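Local coordinates for CdiI immunity protein (Cupriavidus taiwanensis, PDB 5T87), which probably protects its bacterium in a contact-dependent growth inhibition system by binding the partner CdiA toxin directly, at residues E87-L92 with S103-D108; A66-G71 with A99-D104; L33-Y38 with K47-V52; I11-I16 with W42-K47. All blocks are in the same frame, centred on the assembly; numbering follows the deposited sequence.

Interaction 1 of 4, residues E87-L92 with S103-D108; sequences EFLLSL and SDALDD
Two arginines of the bound CdiA toxin chain, R23 and R50, form salt bridges to OD1 of D108, an aspartate about one turn beyond A105, which packs against L89 of helix 82-91. Helix 96-114 thus has two jobs: its acidic side meets the toxin, and its apolar side meets helix 82-91. On that apolar side L89 and L106 carry most of the contact. L89 leaves its helix pointing at 103-108, and with CG anti to the carbonyl carbon (chi1 -63°) its CD2 comes to 3.6 Å from A105 CB. The two segments belong to consecutive helices of an all-helical fold; the axes of these short segments run nearly antiparallel, at 154°, and come within 9.5 Å. The small methyl of A105 suits the place where L89 enters, while the longer L106 reaches back. L89 and L106 lie alongside each other, pointing opposite ways, with L106 CD1 3.7 Å from L89 CB. The other branch, L106 CD2, meets L90 CD2 at 4.0 Å; these two side chains are nearly perpendicular, on the more exposed border. Near the end of helix 82-91, the hydroxyl of S91 folds back onto its own backbone, OG donating to F88 O at 2.6 Å.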
# COMPACT_ATOMS: atom_id res chain seq x y z
N GLU A 87 11.07 -12.79 4.06
CA GLU A 87 10.59 -14.09 4.56
C GLU A 87 9.11 -14.00 4.91
O GLU A 87 8.34 -14.94 4.63
CB GLU A 87 11.41 -14.59 5.77
CG GLU A 87 12.66 -15.37 5.34
CD GLU A 87 13.78 -15.43 6.39
OE1 GLU A 87 13.50 -15.64 7.59
OE2 GLU A 87 14.96 -15.30 5.99
N PHE A 88 8.73 -12.87 5.52
CA PHE A 88 7.33 -12.57 5.82
C PHE A 88 6.43 -12.56 4.57
O PHE A 88 5.44 -13.29 4.51
CB PHE A 88 7.23 -11.23 6.53
CG PHE A 88 5.83 -10.74 6.66
CD1 PHE A 88 4.95 -11.36 7.53
CD2 PHE A 88 5.38 -9.67 5.89
CE1 PHE A 88 3.64 -10.92 7.66
CE2 PHE A 88 4.08 -9.22 6.02
CZ PHE A 88 3.21 -9.84 6.90
N LEU A 89 6.81 -11.78 3.58
CA LEU A 89 5.98 -11.66 2.38
C LEU A 89 5.93 -12.96 1.58
O LEU A 89 4.87 -13.32 1.04
CB LEU A 89 6.47 -10.51 1.51
CG LEU A 89 6.37 -9.12 2.14
CD1 LEU A 89 7.09 -8.09 1.27
CD2 LEU A 89 4.93 -8.72 2.37
N LEU A 90 7.06 -13.67 1.52
CA LEU A 90 7.11 -14.96 0.84
C LEU A 90 6.32 -16.05 1.56
O LEU A 90 5.81 -16.96 0.90
CB LEU A 90 8.55 -15.43 0.69
CG LEU A 90 9.43 -14.70 -0.33
CD1 LEU A 90 10.83 -15.30 -0.22
CD2 LEU A 90 8.90 -14.79 -1.75
N SER A 91 6.23 -15.97 2.88
CA SER A 91 5.50 -16.98 3.65
C SER A 91 3.99 -16.91 3.43
O SER A 91 3.29 -17.86 3.78
CB SER A 91 5.81 -16.88 5.14
OG SER A 91 5.37 -15.66 5.69
N LEU A 92 3.50 -15.82 2.84
CA LEU A 92 2.07 -15.62 2.54
C LEU A 92 1.63 -16.00 1.11
O LEU A 92 0.43 -16.12 0.85
CB LEU A 92 1.70 -14.16 2.77
CG LEU A 92 2.10 -13.54 4.11
CD1 LEU A 92 1.91 -12.04 4.08
CD2 LEU A 92 1.33 -14.17 5.26
N SER A 103 2.21 -10.10 -3.14
CA SER A 103 2.89 -9.88 -4.41
C SER A 103 3.24 -8.41 -4.66
O SER A 103 4.35 -8.11 -5.06
CB SER A 103 2.02 -10.41 -5.56
OG SER A 103 2.68 -10.29 -6.80
N ASP A 104 2.30 -7.50 -4.41
CA ASP A 104 2.52 -6.07 -4.62
C ASP A 104 3.41 -5.45 -3.54
O ASP A 104 4.10 -4.45 -3.79
CB ASP A 104 1.20 -5.29 -4.66
CG ASP A 104 0.29 -5.71 -5.81
OD1 ASP A 104 0.74 -6.37 -6.77
OD2 ASP A 104 -0.90 -5.34 -5.75
N ALA A 105 3.38 -6.00 -2.33
CA ALA A 105 4.27 -5.55 -1.27
C ALA A 105 5.72 -5.95 -1.61
O ALA A 105 6.67 -5.19 -1.37
CB ALA A 105 3.84 -6.14 0.06
N LEU A 106 5.86 -7.14 -2.18
CA LEU A 106 7.13 -7.66 -2.66
C LEU A 106 7.70 -6.82 -3.81
O LEU A 106 8.91 -6.53 -3.84
CB LEU A 106 6.92 -9.11 -3.12
CG LEU A 106 8.07 -10.09 -2.99
CD1 LEU A 106 8.57 -10.16 -1.55
CD2 LEU A 106 7.57 -11.46 -3.48
N ASP A 107 6.84 -6.42 -4.75
CA ASP A 107 7.18 -5.40 -5.76
C ASP A 107 7.78 -4.17 -5.08
O ASP A 107 8.80 -3.67 -5.52
CB ASP A 107 5.95 -4.98 -6.60
CG ASP A 107 5.57 -6.00 -7.68
OD1 ASP A 107 6.22 -7.08 -7.76
OD2 ASP A 107 4.63 -5.73 -8.47
N ASP A 108 7.14 -3.71 -4.01
CA ASP A 108 7.60 -2.53 -3.27
C ASP A 108 8.97 -2.77 -2.64
O ASP A 108 9.85 -1.91 -2.71
CB ASP A 108 6.57 -2.09 -2.21
CG ASP A 108 5.25 -1.59 -2.83
OD1 ASP A 108 5.13 -1.58 -4.08
OD2 ASP A 108 4.33 -1.19 -2.07

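Interaction 2 of 4, residues A66-G71 with A99-D104; sequences AVTCVG and ASAASD
Parallel packing of two helices that are not consecutive in the chain brings 66-71, on helix 60-76, against 99-104, on helix 96-114. The short axes differ in direction by only 2° and approach to 8.2 Å, a close spacing consistent with the small A101 and A102 at the interface. A101 is central: its CB points toward the other helix and touches T68 OG1 at 3.4 Å, and the CA atoms of T68 and A101 are 5.4 Å apart. V67, one residue before T68, packs beside it. Its CG1 extends anti to the backbone nitrogen (chi1 169°) and rests on the helix backbone itself, 3.4 Å from A102 N and 3.5 Å from A101 C. The same methyl lies 3.9 Å from A101 CB, so one valine branch spans the step from A101 to A102. A beta-branched residue suits this role, since its methyls start close to the main chain and stay compact. No hydrogen bond links the segments. Polar groups on the second helix face the CdiA toxin chain: D104 OD2 is hydrogen-bonded to OG of S21 of the toxin, and S100 OG to O of T20 of the toxin. V67 also touches L89 of helix 82-91 and A53 of helix 42-53, whereas C69 packs on helix 25-38.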
# COMPACT_ATOMS: atom_id res chain seq x y z
N ALA A 66 -3.02 -4.73 5.75
CA ALA A 66 -1.82 -4.76 6.60
C ALA A 66 -0.58 -5.19 5.82
O ALA A 66 0.50 -4.61 6.00
CB ALA A 66 -2.04 -5.68 7.79
N VAL A 67 -0.73 -6.18 4.94
CA VAL A 67 0.36 -6.58 4.06
C VAL A 67 0.76 -5.44 3.13
O VAL A 67 1.91 -5.11 3.03
CB VAL A 67 -0.03 -7.80 3.22
CG1 VAL A 67 0.99 -8.07 2.12
CG2 VAL A 67 -0.16 -9.02 4.12
N THR A 68 -0.22 -4.83 2.47
CA THR A 68 0.02 -3.66 1.63
C THR A 68 0.76 -2.57 2.42
O THR A 68 1.71 -1.97 1.91
CB THR A 68 -1.31 -3.16 1.01
OG1 THR A 68 -1.67 -4.04 -0.06
CG2 THR A 68 -1.22 -1.74 0.46
N CYS A 69 0.34 -2.35 3.66
CA CYS A 69 1.03 -1.43 4.55
C CYS A 69 2.49 -1.81 4.83
O CYS A 69 3.35 -0.93 4.95
CB CYS A 69 0.28 -1.29 5.87
SG CYS A 69 -1.18 -0.26 5.69
N VAL A 70 2.77 -3.11 4.92
CA VAL A 70 4.17 -3.57 5.07
C VAL A 70 4.96 -3.17 3.82
O VAL A 70 6.13 -2.76 3.92
CB VAL A 70 4.26 -5.10 5.38
CG1 VAL A 70 5.68 -5.63 5.26
CG2 VAL A 70 3.72 -5.38 6.78
N GLY A 71 4.30 -3.24 2.67
CA GLY A 71 4.84 -2.73 1.41
C GLY A 71 5.20 -1.27 1.46
O GLY A 71 6.22 -0.85 0.92
N ALA A 99 -2.51 -13.16 -0.62
CA ALA A 99 -1.54 -13.40 -1.70
C ALA A 99 -1.34 -12.20 -2.60
O ALA A 99 -0.21 -11.78 -2.85
CB ALA A 99 -1.95 -14.61 -2.53
N SER A 100 -2.43 -11.63 -3.08
CA SER A 100 -2.36 -10.56 -4.05
C SER A 100 -1.59 -9.31 -3.53
O SER A 100 -0.73 -8.75 -4.22
CB SER A 100 -3.78 -10.22 -4.51
OG SER A 100 -3.84 -8.92 -5.05
N ALA A 101 -1.92 -8.89 -2.31
CA ALA A 101 -1.22 -7.79 -1.66
C ALA A 101 0.24 -8.15 -1.31
O ALA A 101 1.11 -7.27 -1.31
CB ALA A 101 -1.95 -7.38 -0.39
N ALA A 102 0.48 -9.42 -0.98
CA ALA A 102 1.85 -9.92 -0.75
C ALA A 102 2.72 -9.71 -1.98
O ALA A 102 3.81 -9.16 -1.87
CB ALA A 102 1.85 -11.40 -0.36
N SER A 103 2.21 -10.10 -3.14
CA SER A 103 2.89 -9.88 -4.41
C SER A 103 3.24 -8.41 -4.66
O SER A 103 4.35 -8.11 -5.06
CB SER A 103 2.02 -10.41 -5.56
OG SER A 103 2.68 -10.29 -6.80
N ASP A 104 2.30 -7.50 -4.41
CA ASP A 104 2.52 -6.07 -4.62
C ASP A 104 3.41 -5.45 -3.54
O ASP A 104 4.10 -4.45 -3.79
CB ASP A 104 1.20 -5.29 -4.66
CG ASP A 104 0.29 -5.71 -5.81
OD1 ASP A 104 0.74 -6.37 -6.77
OD2 ASP A 104 -0.90 -5.34 -5.75

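Interaction 3 of 4, residues L33-Y38 with K47-V52; sequences LSIAYY and KRLKSV
I35 and L49 form the dense, buried half of this contact between consecutive helices, 25-38 and 42-53, which make a helical hairpin in the all-helical fold. The CG2 methyl of I35 sits at the fork of L49, 4.0 Å from L49 CG and about as far from both of its terminal methyls. I35 holds CG1 anti to the carbonyl carbon (chi1 -72°), which sets CG2 anti to the backbone nitrogen, and it is this methyl that meets L49. The side chains run antiparallel and overlap. The nearest CA atoms, those of I35 and L49, are 8.2 Å apart, and the two branched side chains fill the distance between them. I16 on the I35 side and V70 of helix 60-76 on the L49 side continue the apolar packing. The looser half involves R48, partly exposed: only its CB comes near I35 CD1, at a loose 4.3 Å. The guanidinium is carried off toward D17, whose OD1 forms a salt bridge with NE, and makes a cation-pi contact with W44. A long residue is apt here, placing charge at the border. On the exposed flank, S51 OG donates to R48 O at 2.7 Å, with a C=O...donor angle of 130°.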
# COMPACT_ATOMS: atom_id res chain seq x y z
N LEU A 33 -2.70 2.30 8.25
CA LEU A 33 -2.19 3.30 7.33
C LEU A 33 -1.39 4.40 8.01
O LEU A 33 -0.42 4.89 7.43
CB LEU A 33 -3.30 3.89 6.49
CG LEU A 33 -3.77 2.97 5.37
CD1 LEU A 33 -5.09 3.51 4.82
CD2 LEU A 33 -2.72 2.84 4.26
N SER A 34 -1.77 4.79 9.22
CA SER A 34 -0.99 5.77 9.97
C SER A 34 0.44 5.24 10.21
O SER A 34 1.44 5.97 10.06
CB SER A 34 -1.68 6.11 11.28
OG SER A 34 -1.08 7.27 11.85
N ILE A 35 0.52 3.96 10.56
CA ILE A 35 1.78 3.25 10.65
C ILE A 35 2.50 3.26 9.31
O ILE A 35 3.68 3.62 9.24
CB ILE A 35 1.57 1.79 11.12
CG1 ILE A 35 1.19 1.76 12.61
CG2 ILE A 35 2.81 0.95 10.89
CD1 ILE A 35 0.51 0.48 13.04
N ALA A 36 1.80 2.87 8.25
CA ALA A 36 2.44 2.75 6.95
C ALA A 36 3.06 4.06 6.49
O ALA A 36 4.19 4.05 6.01
CB ALA A 36 1.48 2.23 5.92
N TYR A 37 2.34 5.17 6.68
CA TYR A 37 2.73 6.47 6.11
C TYR A 37 3.60 7.33 7.02
O TYR A 37 4.38 8.13 6.52
CB TYR A 37 1.48 7.31 5.69
CG TYR A 37 0.95 7.04 4.29
CD1 TYR A 37 0.91 5.74 3.79
CD2 TYR A 37 0.43 8.08 3.49
CE1 TYR A 37 0.41 5.48 2.53
CE2 TYR A 37 -0.09 7.82 2.22
CZ TYR A 37 -0.09 6.51 1.74
OH TYR A 37 -0.55 6.14 0.49
N TYR A 38 3.44 7.20 8.34
CA TYR A 38 4.05 8.14 9.30
C TYR A 38 5.02 7.59 10.36
O TYR A 38 5.80 8.37 10.88
CB TYR A 38 2.96 8.97 9.98
CG TYR A 38 1.96 9.53 8.99
CD1 TYR A 38 2.38 10.40 7.98
CD2 TYR A 38 0.62 9.17 9.02
CE1 TYR A 38 1.49 10.90 7.04
CE2 TYR A 38 -0.28 9.66 8.09
CZ TYR A 38 0.15 10.53 7.09
OH TYR A 38 -0.74 11.03 6.15
N LYS A 47 6.19 -5.32 13.56
CA LYS A 47 5.54 -6.13 14.61
C LYS A 47 4.01 -5.99 14.60
O LYS A 47 3.28 -6.98 14.64
CB LYS A 47 6.12 -5.73 15.97
CG LYS A 47 5.40 -6.26 17.19
CD LYS A 47 6.15 -5.88 18.47
CE LYS A 47 5.19 -5.82 19.65
NZ LYS A 47 5.77 -5.28 20.92
N ARG A 48 3.54 -4.75 14.53
CA ARG A 48 2.11 -4.47 14.63
C ARG A 48 1.33 -4.82 13.40
O ARG A 48 0.24 -5.42 13.49
CB ARG A 48 1.87 -3.03 15.05
CG ARG A 48 2.04 -2.87 16.54
CD ARG A 48 2.40 -1.45 16.94
NE ARG A 48 2.52 -1.37 18.39
CZ ARG A 48 3.55 -1.83 19.10
NH1 ARG A 48 4.61 -2.36 18.50
NH2 ARG A 48 3.53 -1.73 20.42
N LEU A 49 1.87 -4.47 12.24
CA LEU A 49 1.29 -4.89 10.95
C LEU A 49 1.17 -6.42 10.79
O LEU A 49 0.15 -6.93 10.31
CB LEU A 49 2.09 -4.29 9.80
CG LEU A 49 2.03 -2.75 9.70
CD1 LEU A 49 2.85 -2.26 8.52
CD2 LEU A 49 0.60 -2.24 9.59
N LYS A 50 2.20 -7.15 11.23
CA LYS A 50 2.19 -8.61 11.19
C LYS A 50 1.10 -9.22 12.07
O LYS A 50 0.46 -10.20 11.68
CB LYS A 50 3.54 -9.17 11.62
CG LYS A 50 4.68 -8.98 10.62
CD LYS A 50 5.84 -9.93 10.90
CE LYS A 50 6.55 -9.58 12.19
NZ LYS A 50 7.61 -10.58 12.46
N SER A 51 0.90 -8.67 13.26
CA SER A 51 -0.14 -9.20 14.15
C SER A 51 -1.54 -9.07 13.50
O SER A 51 -2.41 -9.92 13.70
CB SER A 51 -0.13 -8.49 15.50
OG SER A 51 -0.64 -7.17 15.38
N VAL A 52 -1.74 -8.02 12.71
CA VAL A 52 -3.02 -7.86 11.98
C VAL A 52 -3.09 -8.84 10.80
O VAL A 52 -4.07 -9.56 10.64
CB VAL A 52 -3.23 -6.42 11.50
CG1 VAL A 52 -4.50 -6.29 10.66
CG2 VAL A 52 -3.30 -5.50 12.71

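Interaction 4 of 4, residues I11-I16 with W42-K47; sequences IPNAEI and WEWAFK
Over one face of the W44 indole lies the side-chain amide of N13, and at the ring's edge, near its plane, stands CB of I16. The contact joins the first turns of helix 42-53 to the loop that leads into helix 16-22, at a border of the all-helical fold where no other protein chain of the assembly touches it. The amide is not stacked flat: its plane is tilted 40° from that of the indole. ND2 sits 3.5 Å above the ring, offset toward the rim, and N13 OD1 lies above W44 CZ2 at 3.0 Å, short for such a pair, with no hydrogen bond involved. Both side chains are extended, N13 with chi1 -166° and W44 with chi1 -170°, and they come at each other from opposite directions. An asparagine suits this spot because its flat amide can cover an aromatic face while ND2 still hydrogen-bonds to OE1 of E39, which would help fix the rotation of the amide. The backbones stay well apart, the nearest CA atoms, N13 and A45, being 9.9 Å from each other, and the long W44 side chain spans that distance. I16, which also packs on A31 of helix 25-38, adds an apolar contact, its CB 4.2 Å from CH2 of W44.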
# COMPACT_ATOMS: atom_id res chain seq x y z
N ILE A 11 -2.56 9.14 13.25
CA ILE A 11 -2.97 8.72 14.60
C ILE A 11 -1.74 8.68 15.51
O ILE A 11 -0.73 8.04 15.16
CB ILE A 11 -3.63 7.33 14.59
CG1 ILE A 11 -4.97 7.39 13.83
CG2 ILE A 11 -3.88 6.84 16.02
CD1 ILE A 11 -5.44 6.04 13.32
N PRO A 12 -1.82 9.35 16.68
CA PRO A 12 -0.66 9.36 17.56
C PRO A 12 -0.24 7.95 17.93
O PRO A 12 -1.09 7.07 18.11
CB PRO A 12 -1.16 10.10 18.81
CG PRO A 12 -2.25 10.95 18.32
CD PRO A 12 -2.93 10.14 17.26
N ASN A 13 1.07 7.75 18.03
CA ASN A 13 1.67 6.46 18.36
C ASN A 13 1.01 5.82 19.59
O ASN A 13 0.60 4.66 19.57
CB ASN A 13 3.17 6.66 18.58
CG ASN A 13 3.95 5.35 18.61
OD1 ASN A 13 3.82 4.55 19.54
ND2 ASN A 13 4.80 5.15 17.60
N ALA A 14 0.86 6.61 20.65
CA ALA A 14 0.31 6.16 21.93
C ALA A 14 -1.10 5.56 21.88
O ALA A 14 -1.48 4.81 22.77
CB ALA A 14 0.34 7.31 22.93
N GLU A 15 -1.87 5.89 20.86
CA GLU A 15 -3.27 5.42 20.78
C GLU A 15 -3.43 4.16 19.93
O GLU A 15 -4.48 3.53 19.97
CB GLU A 15 -4.16 6.56 20.27
CG GLU A 15 -4.14 7.78 21.18
CD GLU A 15 -5.01 8.94 20.70
OE1 GLU A 15 -5.77 8.80 19.70
OE2 GLU A 15 -4.94 10.02 21.34
N ILE A 16 -2.37 3.77 19.23
CA ILE A 16 -2.45 2.77 18.17
C ILE A 16 -2.88 1.38 18.68
O ILE A 16 -3.80 0.77 18.13
CB ILE A 16 -1.10 2.67 17.41
CG1 ILE A 16 -0.85 3.94 16.58
CG2 ILE A 16 -1.03 1.44 16.50
CD1 ILE A 16 -1.60 4.00 15.27
N TRP A 42 10.86 0.83 12.09
CA TRP A 42 10.62 -0.44 11.42
C TRP A 42 10.18 -1.56 12.36
O TRP A 42 9.14 -2.17 12.15
CB TRP A 42 11.86 -0.92 10.62
CG TRP A 42 11.65 -2.31 10.12
CD1 TRP A 42 12.13 -3.47 10.69
CD2 TRP A 42 10.83 -2.73 9.01
NE1 TRP A 42 11.69 -4.56 9.99
CE2 TRP A 42 10.89 -4.14 8.96
CE3 TRP A 42 10.07 -2.05 8.05
CZ2 TRP A 42 10.22 -4.89 7.99
CZ3 TRP A 42 9.41 -2.79 7.07
CH2 TRP A 42 9.50 -4.20 7.05
N GLU A 43 10.96 -1.84 13.39
CA GLU A 43 10.67 -2.96 14.26
C GLU A 43 9.34 -2.79 14.97
O GLU A 43 8.51 -3.69 14.96
CB GLU A 43 11.80 -3.19 15.27
CG GLU A 43 13.10 -3.67 14.62
CD GLU A 43 13.05 -5.08 14.05
OE1 GLU A 43 12.20 -5.89 14.47
OE2 GLU A 43 13.90 -5.41 13.20
N TRP A 44 9.13 -1.63 15.57
CA TRP A 44 7.86 -1.32 16.25
C TRP A 44 6.66 -1.45 15.30
O TRP A 44 5.64 -2.05 15.64
CB TRP A 44 7.93 0.09 16.83
CG TRP A 44 6.83 0.44 17.72
CD1 TRP A 44 6.78 0.29 19.08
CD2 TRP A 44 5.59 1.03 17.34
NE1 TRP A 44 5.56 0.75 19.56
CE2 TRP A 44 4.82 1.21 18.51
CE3 TRP A 44 5.06 1.43 16.11
CZ2 TRP A 44 3.56 1.77 18.49
CZ3 TRP A 44 3.79 1.98 16.09
CH2 TRP A 44 3.05 2.14 17.27
N ALA A 45 6.80 -0.89 14.10
CA ALA A 45 5.73 -0.90 13.11
C ALA A 45 5.48 -2.27 12.46
O ALA A 45 4.32 -2.65 12.26
CB ALA A 45 6.02 0.13 12.04
N PHE A 46 6.56 -2.98 12.11
CA PHE A 46 6.50 -4.28 11.40
C PHE A 46 5.80 -5.30 12.29
O PHE A 46 4.92 -6.00 11.84
CB PHE A 46 7.92 -4.73 11.04
CG PHE A 46 8.03 -6.05 10.32
CD1 PHE A 46 7.27 -6.33 9.20
CD2 PHE A 46 8.97 -7.00 10.73
CE1 PHE A 46 7.40 -7.54 8.53
CE2 PHE A 46 9.10 -8.22 10.07
CZ PHE A 46 8.33 -8.48 8.96
N LYS A 47 6.19 -5.32 13.56
CA LYS A 47 5.54 -6.13 14.61
C LYS A 47 4.01 -5.99 14.60
O LYS A 47 3.28 -6.98 14.64
CB LYS A 47 6.12 -5.73 15.97
CG LYS A 47 5.40 -6.26 17.19
CD LYS A 47 6.15 -5.88 18.47
CE LYS A 47 5.19 -5.82 19.65
NZ LYS A 47 5.77 -5.28 20.92

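From the N terminus, 11-16 waits for 42-47, and before that loop closes 33-38 has already appeared; its partner 47-52 follows on the same helix, so interactions 4 and 3 cross and share K47. Together they tie the N-terminal loop and helix 25-38 to helix 42-53, I35 touching both I16 and A45. Interaction 2 opens only afterwards, joining helix 60-76 to helix 96-114, and touches interaction 3 where C69 meets A36. Segment 87-92 opens interaction 1 within the loop of interaction 2 and joins helix 82-91 to the same last helix, the two contacts sharing S103 and D104. That helix meets the toxin, while interaction 4 lies on the other side of the chain's centre from interactions 1 and 2.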